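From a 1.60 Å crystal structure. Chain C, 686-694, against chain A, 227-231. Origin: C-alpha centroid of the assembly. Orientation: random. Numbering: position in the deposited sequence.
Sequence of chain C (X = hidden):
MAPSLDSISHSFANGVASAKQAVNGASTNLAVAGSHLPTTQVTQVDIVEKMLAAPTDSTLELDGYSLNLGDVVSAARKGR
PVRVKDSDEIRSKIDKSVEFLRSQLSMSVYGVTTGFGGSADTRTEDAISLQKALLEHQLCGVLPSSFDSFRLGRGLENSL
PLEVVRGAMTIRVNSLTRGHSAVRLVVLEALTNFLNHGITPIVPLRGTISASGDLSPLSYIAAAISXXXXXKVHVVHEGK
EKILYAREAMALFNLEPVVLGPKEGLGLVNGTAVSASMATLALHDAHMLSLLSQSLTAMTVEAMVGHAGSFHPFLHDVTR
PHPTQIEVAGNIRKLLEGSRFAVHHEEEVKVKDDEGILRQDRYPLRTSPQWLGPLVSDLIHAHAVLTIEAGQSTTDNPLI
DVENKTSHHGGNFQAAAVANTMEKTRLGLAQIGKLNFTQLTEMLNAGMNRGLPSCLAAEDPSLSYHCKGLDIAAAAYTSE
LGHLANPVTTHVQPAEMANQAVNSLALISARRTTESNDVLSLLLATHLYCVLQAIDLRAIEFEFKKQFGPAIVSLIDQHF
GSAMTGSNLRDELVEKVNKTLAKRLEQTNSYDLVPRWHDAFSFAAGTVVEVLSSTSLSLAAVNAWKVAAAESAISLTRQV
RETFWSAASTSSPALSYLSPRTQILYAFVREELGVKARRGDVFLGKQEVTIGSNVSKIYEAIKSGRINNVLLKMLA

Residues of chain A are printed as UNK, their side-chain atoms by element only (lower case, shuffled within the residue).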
ATOM      1  N   LYS C 686      34.522 -29.299 -11.485  1.00 12.54           N
ATOM      2  CA  LYS C 686      33.416 -30.122 -11.015  1.00 17.63           C
ATOM      3  C   LYS C 686      32.243 -29.208 -10.692  1.00 16.25           C
ATOM      4  O   LYS C 686      32.444 -28.153 -10.062  1.00 15.73           O
ATOM      5  CB  LYS C 686      33.843 -30.832  -9.750  1.00 18.71           C
ATOM      6  CG  LYS C 686      32.814 -31.778  -9.183  1.00 25.30           C
ATOM      7  CD  LYS C 686      33.181 -32.191  -7.768  1.00 25.52           C
ATOM      8  CE  LYS C 686      32.089 -33.079  -7.158  1.00 29.31           C
ATOM      9  NZ  LYS C 686      32.626 -33.909  -6.024  1.00 38.93           N
ATOM     10  N   GLN C 687      31.025 -29.612 -11.090  1.00 12.83           N
ATOM     11  CA  GLN C 687      29.848 -28.846 -10.740  1.00 14.36           C
ATOM     12  C   GLN C 687      29.369 -29.375  -9.421  1.00 13.11           C
ATOM     13  O   GLN C 687      28.690 -30.403  -9.378  1.00 14.48           O
ATOM     14  CB  GLN C 687      28.783 -28.990 -11.809  1.00 14.84           C
ATOM     15  CG  GLN C 687      29.224 -28.341 -13.092  1.00 14.69           C
ATOM     16  CD  GLN C 687      28.181 -28.438 -14.158  1.00 17.93           C
ATOM     17  OE1 GLN C 687      27.933 -29.514 -14.689  1.00 18.39           O
ATOM     18  NE2 GLN C 687      27.534 -27.308 -14.461  1.00 16.04           N
ATOM     19  N   GLU C 688      29.781 -28.711  -8.340  1.00 11.85           N
ATOM     20  CA  GLU C 688      29.479 -29.195  -7.015  1.00 11.50           C
ATOM     21  C   GLU C 688      28.017 -28.961  -6.668  1.00 11.38           C
ATOM     22  O   GLU C 688      27.309 -28.162  -7.301  1.00 11.47           O
ATOM     23  CB  GLU C 688      30.330 -28.479  -5.976  1.00 14.48           C
ATOM     24  CG  GLU C 688      31.825 -28.702  -6.085  1.00 16.08           C
ATOM     25  CD  GLU C 688      32.528 -28.305  -4.787  1.00 16.74           C
ATOM     26  OE1 GLU C 688      32.488 -27.102  -4.431  1.00 11.31           O
ATOM     27  OE2 GLU C 688      33.093 -29.198  -4.118  1.00 19.87           O
ATOM     28  N   VAL C 689      27.570 -29.660  -5.641  1.00 11.53           N
ATOM     29  CA  VAL C 689      26.243 -29.405  -5.036  1.00 10.92           C
ATOM     30  C   VAL C 689      26.050 -27.893  -4.938  1.00  9.73           C
ATOM     31  O   VAL C 689      26.993 -27.152  -4.590  1.00 10.50           O
ATOM     32  CB  VAL C 689      26.121 -30.072  -3.650  1.00 12.00           C
ATOM     33  CG1 VAL C 689      24.979 -29.512  -2.816  1.00 13.69           C
ATOM     34  CG2 VAL C 689      26.004 -31.606  -3.830  1.00 13.38           C
ATOM     35  N   THR C 690      24.865 -27.447  -5.308  1.00  7.87           N
ATOM     36  CA  THR C 690      24.656 -26.037  -5.600  1.00  9.11           C
ATOM     37  C   THR C 690      24.674 -25.110  -4.389  1.00  7.98           C
ATOM     38  O   THR C 690      24.406 -25.511  -3.252  1.00  8.08           O
ATOM     39  CB  THR C 690      23.343 -25.785  -6.341  1.00  8.88           C
ATOM     40  OG1 THR C 690      22.219 -26.159  -5.512  1.00 11.51           O
ATOM     41  CG2 THR C 690      23.260 -26.532  -7.696  1.00  8.53           C
ATOM     42  N   ILE C 691      24.959 -23.847  -4.668  1.00  9.42           N
ATOM     43  CA  ILE C 691      24.848 -22.802  -3.663  1.00  9.54           C
ATOM     44  C   ILE C 691      23.482 -22.845  -2.980  1.00 10.37           C
ATOM     45  O   ILE C 691      23.373 -22.749  -1.750  1.00  8.97           O
ATOM     46  CB  ILE C 691      25.086 -21.429  -4.319  1.00  8.90           C
ATOM     47  CG1 ILE C 691      26.525 -21.336  -4.792  1.00 10.00           C
ATOM     48  CG2 ILE C 691      24.734 -20.304  -3.367  1.00 10.73           C
ATOM     49  CD1 ILE C 691      26.723 -20.232  -5.870  1.00  9.72           C
ATOM     50  N   GLY C 692      22.445 -23.044  -3.802  1.00  8.98           N
ATOM     51  CA  GLY C 692      21.068 -23.066  -3.323  1.00  9.36           C
ATOM     52  C   GLY C 692      20.823 -24.198  -2.360  1.00  7.87           C
ATOM     53  O   GLY C 692      20.126 -24.028  -1.331  1.00  9.61           O
ATOM     54  N   SER C 693      21.362 -25.378  -2.678  1.00  9.77           N
ATOM     55  CA  SER C 693      21.247 -26.523  -1.767  1.00 10.66           C
ATOM     56  C   SER C 693      21.835 -26.184  -0.393  1.00 10.43           C
ATOM     57  O   SER C 693      21.291 -26.538   0.660  1.00 11.58           O
ATOM     58  CB  SER C 693      21.914 -27.744  -2.384  1.00 12.77           C
ATOM     59  OG  SER C 693      21.144 -28.171  -3.506  1.00 14.93           O
ATOM     60  N   ASN C 694      22.953 -25.478  -0.400  1.00 10.47           N
ATOM     61  CA  ASN C 694      23.599 -25.105   0.831  1.00 11.45           C
ATOM     62  C   ASN C 694      22.844 -24.001   1.572  1.00 10.36           C
ATOM     63  O   ASN C 694      22.663 -24.053   2.797  1.00 12.19           O
ATOM     64  CB  ASN C 694      25.030 -24.712   0.487  1.00 11.30           C
ATOM     65  CG  ASN C 694      25.867 -25.926   0.190  1.00 15.51           C
ATOM     66  OD1 ASN C 694      25.741 -26.917   0.885  1.00 19.47           O
ATOM     67  ND2 ASN C 694      26.663 -25.897  -0.852  1.00 11.55           N
TER
ATOM     68  N   UNK A 227      22.018 -31.694 -17.530  1.00 10.65           N
ATOM     69  CA  UNK A 227      22.352 -32.771 -16.619  1.00 11.46           C
ATOM     70  C   UNK A 227      23.297 -32.382 -15.476  1.00  8.95           C
ATOM     71  O   UNK A 227      24.170 -33.160 -15.037  1.00  8.23           O
ATOM     72  N   UNK A 228      23.079 -31.194 -14.943  1.00  9.59           N
ATOM     73  CA  UNK A 228      23.813 -30.773 -13.758  1.00 10.55           C
ATOM     74  C   UNK A 228      23.607 -31.865 -12.694  1.00  7.52           C
ATOM     75  O   UNK A 228      22.464 -32.349 -12.491  1.00  8.80           O
ATOM     76  n   UNK A 228      25.460 -27.533 -10.967  1.00 11.54           N
ATOM     77  c   UNK A 228      24.898 -27.654 -12.212  1.00 12.58           C
ATOM     78  c   UNK A 228      25.067 -28.548 -10.218  1.00 10.44           C
ATOM     79  c   UNK A 228      23.306 -29.415 -13.274  1.00  9.88           C
ATOM     80  c   UNK A 228      24.142 -28.780 -12.201  1.00 10.65           C
ATOM     81  n   UNK A 228      24.260 -29.312 -10.937  1.00 10.92           N
ATOM     82  N   UNK A 229      24.688 -32.242 -11.997  1.00 10.11           N
ATOM     83  CA  UNK A 229      24.581 -33.321 -10.996  1.00 11.23           C
ATOM     84  C   UNK A 229      23.622 -33.076  -9.827  1.00 11.98           C
ATOM     85  O   UNK A 229      23.222 -34.040  -9.129  1.00 12.56           O
ATOM     86  c   UNK A 229      26.011 -33.415 -10.432  1.00 13.98           C
ATOM     87  c   UNK A 229      26.067 -31.742 -12.128  1.00  8.94           C
ATOM     88  c   UNK A 229      26.885 -32.710 -11.384  1.00 14.62           C
ATOM     89  N   UNK A 230      23.293 -31.810  -9.579  1.00 11.93           N
ATOM     90  CA  UNK A 230      22.439 -31.413  -8.446  1.00 12.05           C
ATOM     91  C   UNK A 230      21.057 -30.940  -8.916  1.00 14.11           C
ATOM     92  O   UNK A 230      20.270 -30.401  -8.120  1.00 16.61           O
ATOM     93  c   UNK A 230      22.482 -30.189  -6.156  1.00 14.44           C
ATOM     94  o   UNK A 230      22.524 -29.096  -5.536  1.00 11.02           O
ATOM     95  o   UNK A 230      21.893 -31.152  -5.660  1.00 20.70           O
ATOM     96  c   UNK A 230      23.146 -30.355  -7.553  1.00 13.72           C
ATOM     97  N   UNK A 231      20.746 -31.170 -10.194  1.00 10.28           N
ATOM     98  CA  UNK A 231      19.481 -30.729 -10.760  1.00  9.54           C
ATOM     99  C   UNK A 231      18.398 -31.784 -10.530  1.00  7.53           C
ATOM    100  O   UNK A 231      18.615 -32.964 -10.820  1.00 10.83           O
ATOM    101  c   UNK A 231      19.621 -30.449 -12.257  1.00 11.87           C
ATOM    102  o   UNK A 231      18.360 -30.310 -12.854  1.00 16.17           O
TER
HETATM  103  O   HOH W   1      27.050 -25.991  -9.068  1.00 13.59           O

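Position 227 has backbone atoms and nothing more: it has no side-chain atom, and it makes no contact with chain C. Its phi of 65° and psi of 39° lie in a region that by itself favours a residue without CB. This is glycine, G227(A), which precedes the contacting residues and makes no contact itself.

Position 228 carries six side-chain atoms, one carbon followed by a five-membered ring of three carbons and two nitrogens. The CB of Q687(C) lies over one face of this ring, and the carbonyl O of E688(C) sits at its edge, near its plane. The composition is an imidazole, so the residue is histidine, H228(A). Its CA-to-CB bond points sideways, but the end of the side chain comes nearer to chain C. The CB of Q687(C) is 4.1 Å from the centroid of the H228(A) ring and 27° off the ring normal, a CH-pi contact. At the edge, O of E688(C) is 3.7 Å from CE1 of H228(A), while CG2 of T690(C) is also 3.7 Å from that CE1. A water joins the two chains here: its O is 2.9 Å from NE2 of H228(A), and it donates to O of E688(C) at 2.8 Å.

Position 229 has three side-chain carbons that close a ring onto its own backbone nitrogen. The ring lies against Q687(C), whose O is 3.6 Å from one of the ring carbons of position 229. Only proline closes such a ring, so this is P229(A), and that carbon is CG. Its CA-to-CB bond points toward chain C, and OE1 of Q687(C) is 3.9 Å from CD of P229(A). With a phi of -61°, it fits the second position of the type I turn that runs from H228(A) to position 231.

Position 230 shows two carbons, the second carrying two oxygens: a short carboxylate. One of those oxygens is 2.6 Å from OG of S693(C) and 2.9 Å from N of T690(C). The residue is aspartate, D230(A), and that oxygen is OD2. It also accepts from OG1 of T690(C) at 3.0 Å. The backbone of D230(A) serves the ring before it, its N donating to ND1 of H228(A) at 3.0 Å.

Position 231 has one carbon and one oxygen, a hydroxymethyl group whose CA-to-CB bond points away from chain C. It is serine, S231(A); its backbone N donates to O of H228(A) at 3.1 Å and closes the turn.

The design rule is to put one acceptor where several donors converge. T690(C) is the N-cap of a helix, its OG1 accepting from N of S693(C) at 3.1 Å; both hydroxyls and N of T690(C) also lie within reach of one carboxylate oxygen. OD2 of D230(A) receives all three donors, the backbone one nearly straight at 173°. To one side of this polar centre, the imidazole and proline rings pack against Q687(C); imidazole and carboxylate belong to one type I turn.

Chain A 227-231: GHPDS
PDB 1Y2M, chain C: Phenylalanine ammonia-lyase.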